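Local coordinates for NMB1025 protein (Neisseria meningitidis serogroup B, PDB 3KJK) that belongs to the YjgF/RutC family and may, like some of its relatives, act as a deaminase on small reactive metabolites, at the interface of chains A and B. Sequence-based numbering; all coordinates share one arbitrary frame. Chains: chain A/B, NMB1025 protein.

Contact 1: the interface of chains A and B. Residues chain A 20-21, 33; chain B 98-100.
A:Ser33 and B:Arg100 meet where the serine hydroxyl sits against the backbone at the start of strand 99-104. This is the tight half of the contact. The main-chain N of B:Arg100 donates to A:Ser33 OG over 2.7 Å, with 162° at the hydrogen. The same hydroxyl passes its own hydrogen back into chain A, to the carbonyl O of A:Ser21, 2.8 Å from OG. It meets that carbonyl from above its plane rather than on a lone pair. OG therefore relays a bond from strand 99-104 of one subunit to the backbone of the other. The serine torsion explains this: OG lies beside the backbone N and opposite the carbonyl carbon (chi1 -86°), which turns the hydroxyl to face both partners. A second link to the B:Arg100 carbonyl O is weak at best.

One step along, the backbones pair directly. A:Ser21 N donates to B:Pro98 O, and at 2.8 Å and 169° at the hydrogen the bond is short and nearly straight. A:Tyr20 brings its CA up to the same carbonyl, 3.3 Å from B:Pro98 O, so the oxygen is covered by a carbon as well as by the amide.

Packing by side chains is much looser. A:Tyr20 and B:Arg100 touch through their beta carbons, CB to CB at 3.8 Å, and the two side chains then diverge: the tyrosine ring rises away from the strand, and the arginine side chain extends toward its own subunit's helix 81-91. The pyrrolidine ring of B:Pro98 points away from chain A and leaves its carbonyl to do the work. The patch buries little surface, and its hold comes mainly from main-chain polar groups and one hydroxyl. Beside the tight serine, the methyl CB of B:Ala99 rests at 4.0 Å from A:Ser33 CA.

Contact 2: the interface of chains A and B. Residues chain A 19-20; chain B 81, 85, 88-89, 100.
The indole NE1 of B:Trp88 donates to the main-chain O of A:Arg19 at 2.7 Å, practically straight at 177°. The oxygen lies in the plane of the indole and offers a lone pair in its own carbonyl plane, a geometry that should help hold the turn of the ring and the position of the incoming loop.

The side chain of A:Arg19 leaves with CG anti to the backbone N (chi1 -174°) and bends at its third torsion, which lays the guanidinium alongside B:Asp89. The pairing is side-on: A:Arg19 NE reaches B:Asp89 OD1 at 2.9 Å and A:Arg19 NH2 reaches B:Asp89 OD2 at 2.8 Å, the second forming a salt bridge. Each carboxylate oxygen uses its syn lone pair. OD2 sits in the guanidinium plane, while OD1 is tilted from it; even so the two flat groups are nearly coplanar.

One guanidinium face of A:Arg19 lies on the amide of B:Asn85, whose CG is 3.6 Å above its plane with the planes 19° apart. This is stacking, with no bond between NH1 and ND2. Behind it, NH1 and NH2 of B:Arg100 converge end-on on B:Asn85 OD1, from one face of the amide, each at 3.0 Å. ND2 meanwhile sits over the B:Tyr81 ring, so the amide is held from several directions. A:Arg19 CD in turn covers part of one face of the B:Arg100 guanidinium, and CD of B:Arg100 itself lies over the B:Trp88 ring, offset toward its rim.

In the fold, the loop before strand 21-21 of chain A reaches across the subunit boundary to one side of helix 81-91 in chain B, beside strand 99-104.

Contact 1: the interface of chains A and B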
ATOM      1  N   TYR A  20     -14.150  -5.692   8.299  1.00 11.16           N
ATOM      2  CA  TYR A  20     -12.872  -6.105   7.724  1.00 10.51           C
ATOM      3  C   TYR A  20     -12.461  -7.483   8.228  1.00 10.34           C
ATOM      4  O   TYR A  20     -13.033  -7.996   9.194  1.00 10.82           O
ATOM      5  CB  TYR A  20     -11.788  -5.100   8.106  1.00 10.57           C
ATOM      6  CG  TYR A  20     -11.495  -5.074   9.585  1.00 12.44           C
ATOM      7  CD1 TYR A  20     -10.546  -5.932  10.139  1.00 16.09           C
ATOM      8  CD2 TYR A  20     -12.168  -4.196  10.437  1.00 14.16           C
ATOM      9  CE1 TYR A  20     -10.274  -5.923  11.507  1.00 20.66           C
ATOM     10  CE2 TYR A  20     -11.905  -4.178  11.805  1.00 19.50           C
ATOM     11  CZ  TYR A  20     -10.958  -5.046  12.334  1.00 25.64           C
ATOM     12  OH  TYR A  20     -10.682  -5.040  13.684  1.00 31.45           O
ATOM     13  N   SER A  21     -11.460  -8.071   7.583  1.00  7.47           N
ATOM     14  CA  SER A  21     -10.819  -9.278   8.111  1.00  8.58           C
ATOM     15  C   SER A  21      -9.386  -8.965   8.540  1.00  8.98           C
ATOM     16  O   SER A  21      -8.682  -8.214   7.862  1.00  8.55           O
ATOM     17  CB  SER A  21     -10.845 -10.410   7.080  1.00  5.64           C
ATOM     18  OG  SER A  21     -12.171 -10.841   6.843  1.00  5.35           O
ATOM     19  N   SER A  33      -4.787  -6.626   7.697  1.00  4.87           N
ATOM     20  CA  SER A  33      -5.306  -5.299   7.972  1.00  6.61           C
ATOM     21  C   SER A  33      -4.227  -4.509   8.677  1.00  6.60           C
ATOM     22  O   SER A  33      -3.320  -5.093   9.273  1.00  8.50           O
ATOM     23  CB  SER A  33      -6.539  -5.375   8.871  1.00  4.85           C
ATOM     24  OG  SER A  33      -7.698  -5.583   8.094  1.00 11.62           O
TER
ATOM     25  N   PRO B  98     -12.575  -7.641   3.346  1.00  7.92           N
ATOM     26  CA  PRO B  98     -11.140  -7.692   3.037  1.00  6.72           C
ATOM     27  C   PRO B  98     -10.279  -7.211   4.189  1.00  7.49           C
ATOM     28  O   PRO B  98     -10.808  -6.722   5.187  1.00  9.15           O
ATOM     29  CB  PRO B  98     -11.008  -6.715   1.874  1.00  7.45           C
ATOM     30  CG  PRO B  98     -12.059  -5.667   2.153  1.00  7.30           C
ATOM     31  CD  PRO B  98     -13.205  -6.400   2.847  1.00  5.35           C
ATOM     32  N   ALA B  99      -8.962  -7.352   4.052  1.00  4.91           N
ATOM     33  CA  ALA B  99      -8.038  -6.666   4.940  1.00  5.05           C
ATOM     34  C   ALA B  99      -8.196  -5.171   4.688  1.00  5.96           C
ATOM     35  O   ALA B  99      -8.478  -4.750   3.562  1.00  7.00           O
ATOM     36  CB  ALA B  99      -6.621  -7.105   4.675  1.00  3.81           C
ATOM     37  N   ARG B 100      -8.032  -4.367   5.733  1.00  5.85           N
ATOM     38  CA  ARG B 100      -8.294  -2.938   5.615  1.00  5.55           C
ATOM     39  C   ARG B 100      -7.365  -2.089   6.454  1.00  6.11           C
ATOM     40  O   ARG B 100      -6.977  -2.471   7.556  1.00  7.02           O
ATOM     41  CB  ARG B 100      -9.738  -2.629   6.004  1.00  6.96           C
ATOM     42  CG  ARG B 100     -10.247  -1.299   5.471  1.00 10.14           C
ATOM     43  CD  ARG B 100     -11.650  -0.984   5.967  1.00  7.85           C
ATOM     44  NE  ARG B 100     -11.630  -0.177   7.182  1.00  7.87           N
ATOM     45  CZ  ARG B 100     -12.606   0.645   7.563  1.00 12.21           C
ATOM     46  NH1 ARG B 100     -13.704   0.790   6.824  1.00  8.44           N
ATOM     47  NH2 ARG B 100     -12.478   1.332   8.688  1.00  8.61           N
TER

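Contact 2: the interface of chains A and B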
ATOM      1  N   ARG A  19     -16.796  -5.369   9.250  1.00 10.87           N
ATOM      2  CA  ARG A  19     -16.104  -4.262   8.593  1.00  9.79           C
ATOM      3  C   ARG A  19     -14.881  -4.705   7.779  1.00 11.58           C
ATOM      4  O   ARG A  19     -14.620  -4.167   6.697  1.00 12.27           O
ATOM      5  CB  ARG A  19     -15.716  -3.194   9.620  1.00  8.17           C
ATOM      6  CG  ARG A  19     -15.112  -1.934   9.022  1.00 10.33           C
ATOM      7  CD  ARG A  19     -15.078  -0.798  10.027  1.00  7.52           C
ATOM      8  NE  ARG A  19     -16.423  -0.421  10.461  1.00 13.08           N
ATOM      9  CZ  ARG A  19     -16.688   0.393  11.483  1.00 17.70           C
ATOM     10  NH1 ARG A  19     -15.700   0.928  12.202  1.00 14.55           N
ATOM     11  NH2 ARG A  19     -17.949   0.669  11.793  1.00 15.55           N
ATOM     12  N   TYR A  20     -14.150  -5.692   8.299  1.00 11.16           N
ATOM     13  CA  TYR A  20     -12.872  -6.105   7.724  1.00 10.51           C
ATOM     14  C   TYR A  20     -12.461  -7.483   8.228  1.00 10.34           C
ATOM     15  O   TYR A  20     -13.033  -7.996   9.194  1.00 10.82           O
ATOM     16  CB  TYR A  20     -11.788  -5.100   8.106  1.00 10.57           C
ATOM     17  CG  TYR A  20     -11.495  -5.074   9.585  1.00 12.44           C
ATOM     18  CD1 TYR A  20     -10.546  -5.932  10.139  1.00 16.09           C
ATOM     19  CD2 TYR A  20     -12.168  -4.196  10.437  1.00 14.16           C
ATOM     20  CE1 TYR A  20     -10.274  -5.923  11.507  1.00 20.66           C
ATOM     21  CE2 TYR A  20     -11.905  -4.178  11.805  1.00 19.50           C
ATOM     22  CZ  TYR A  20     -10.958  -5.046  12.334  1.00 25.64           C
ATOM     23  OH  TYR A  20     -10.682  -5.040  13.684  1.00 31.45           O
TER
ATOM     24  N   TYR B  81     -14.378   9.614   9.633  1.00  4.37           N
ATOM     25  CA  TYR B  81     -14.221   8.177   9.859  1.00  7.01           C
ATOM     26  C   TYR B  81     -15.552   7.435   9.941  1.00  8.57           C
ATOM     27  O   TYR B  81     -15.771   6.463   9.211  1.00 12.71           O
ATOM     28  CB  TYR B  81     -13.398   7.923  11.128  1.00  6.16           C
ATOM     29  CG  TYR B  81     -12.941   6.486  11.312  1.00  8.85           C
ATOM     30  CD1 TYR B  81     -12.209   5.833  10.315  1.00  8.20           C
ATOM     31  CD2 TYR B  81     -13.215   5.793  12.493  1.00  7.97           C
ATOM     32  CE1 TYR B  81     -11.775   4.529  10.482  1.00  7.85           C
ATOM     33  CE2 TYR B  81     -12.782   4.485  12.673  1.00 13.05           C
ATOM     34  CZ  TYR B  81     -12.062   3.858  11.662  1.00 11.53           C
ATOM     35  OH  TYR B  81     -11.626   2.562  11.827  1.00 16.17           O
ATOM     36  N   ASN B  85     -17.374   4.970   7.285  1.00  8.26           N
ATOM     37  CA  ASN B  85     -17.638   3.599   7.740  1.00  9.61           C
ATOM     38  C   ASN B  85     -19.071   3.142   7.466  1.00 10.93           C
ATOM     39  O   ASN B  85     -19.295   1.995   7.076  1.00 11.26           O
ATOM     40  CB  ASN B  85     -17.280   3.411   9.222  1.00  9.90           C
ATOM     41  CG  ASN B  85     -15.762   3.313   9.469  1.00 14.74           C
ATOM     42  OD1 ASN B  85     -14.992   2.892   8.599  1.00 11.95           O
ATOM     43  ND2 ASN B  85     -15.339   3.695  10.672  1.00  9.91           N
ATOM     44  N   TRP B  88     -19.154   2.129   3.839  1.00  6.87           N
ATOM     45  CA  TRP B  88     -18.289   0.953   3.720  1.00  6.33           C
ATOM     46  C   TRP B  88     -18.944  -0.313   4.280  1.00  7.22           C
ATOM     47  O   TRP B  88     -18.988  -1.340   3.598  1.00  8.83           O
ATOM     48  CB  TRP B  88     -16.931   1.190   4.395  1.00  6.02           C
ATOM     49  CG  TRP B  88     -16.085  -0.057   4.457  1.00  5.77           C
ATOM     50  CD1 TRP B  88     -16.089  -0.999   5.445  1.00  6.88           C
ATOM     51  CD2 TRP B  88     -15.128  -0.499   3.486  1.00  7.28           C
ATOM     52  NE1 TRP B  88     -15.196  -1.996   5.152  1.00 11.78           N
ATOM     53  CE2 TRP B  88     -14.587  -1.715   3.958  1.00  6.99           C
ATOM     54  CE3 TRP B  88     -14.671   0.016   2.263  1.00  8.14           C
ATOM     55  CZ2 TRP B  88     -13.613  -2.431   3.251  1.00  8.31           C
ATOM     56  CZ3 TRP B  88     -13.700  -0.699   1.557  1.00  6.56           C
ATOM     57  CH2 TRP B  88     -13.187  -1.911   2.053  1.00  5.84           C
ATOM     58  N   ASP B  89     -19.439  -0.229   5.516  1.00  7.33           N
ATOM     59  CA  ASP B  89     -20.069  -1.364   6.206  1.00  8.57           C
ATOM     60  C   ASP B  89     -21.255  -1.934   5.418  1.00  9.64           C
ATOM     61  O   ASP B  89     -21.420  -3.147   5.330  1.00 10.96           O
ATOM     62  CB  ASP B  89     -20.523  -0.974   7.628  1.00  7.46           C
ATOM     63  CG  ASP B  89     -19.349  -0.707   8.599  1.00 12.86           C
ATOM     64  OD1 ASP B  89     -18.165  -0.734   8.193  1.00 14.69           O
ATOM     65  OD2 ASP B  89     -19.626  -0.461   9.793  1.00 17.13           O
ATOM     66  N   ARG B 100      -8.032  -4.367   5.733  1.00  5.85           N
ATOM     67  CA  ARG B 100      -8.294  -2.938   5.615  1.00  5.55           C
ATOM     68  C   ARG B 100      -7.365  -2.089   6.454  1.00  6.11           C
ATOM     69  O   ARG B 100      -6.977  -2.471   7.556  1.00  7.02           O
ATOM     70  CB  ARG B 100      -9.738  -2.629   6.004  1.00  6.96           C
ATOM     71  CG  ARG B 100     -10.247  -1.299   5.471  1.00 10.14           C
ATOM     72  CD  ARG B 100     -11.650  -0.984   5.967  1.00  7.85           C
ATOM     73  NE  ARG B 100     -11.630  -0.177   7.182  1.00  7.87           N
ATOM     74  CZ  ARG B 100     -12.606   0.645   7.563  1.00 12.21           C
ATOM     75  NH1 ARG B 100     -13.704   0.790   6.824  1.00  8.44           N
ATOM     76  NH2 ARG B 100     -12.478   1.332   8.688  1.00  8.61           N
TER

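Contacts 1 and 2 are neighbours, their C-alpha centres about 9 Å apart, and they share A:Tyr20 and B:Arg100. Contact 1 uses the backbone of B:Arg100, while contact 2 uses its side chain, so strand 99-104 joins the two. Residues 19 to 21 of chain A run from contact 2 into contact 1, where A:Ser33 joins them. Together they bind chain A to both helix 81-91 and strand 99-104 of chain B, with B:Pro98 just before the strand, consistent with the trimer typical of this family. B:Arg100 probably corresponds to the conserved arginine that binds substrate carboxylates in many relatives, placing this boundary near a likely ligand site.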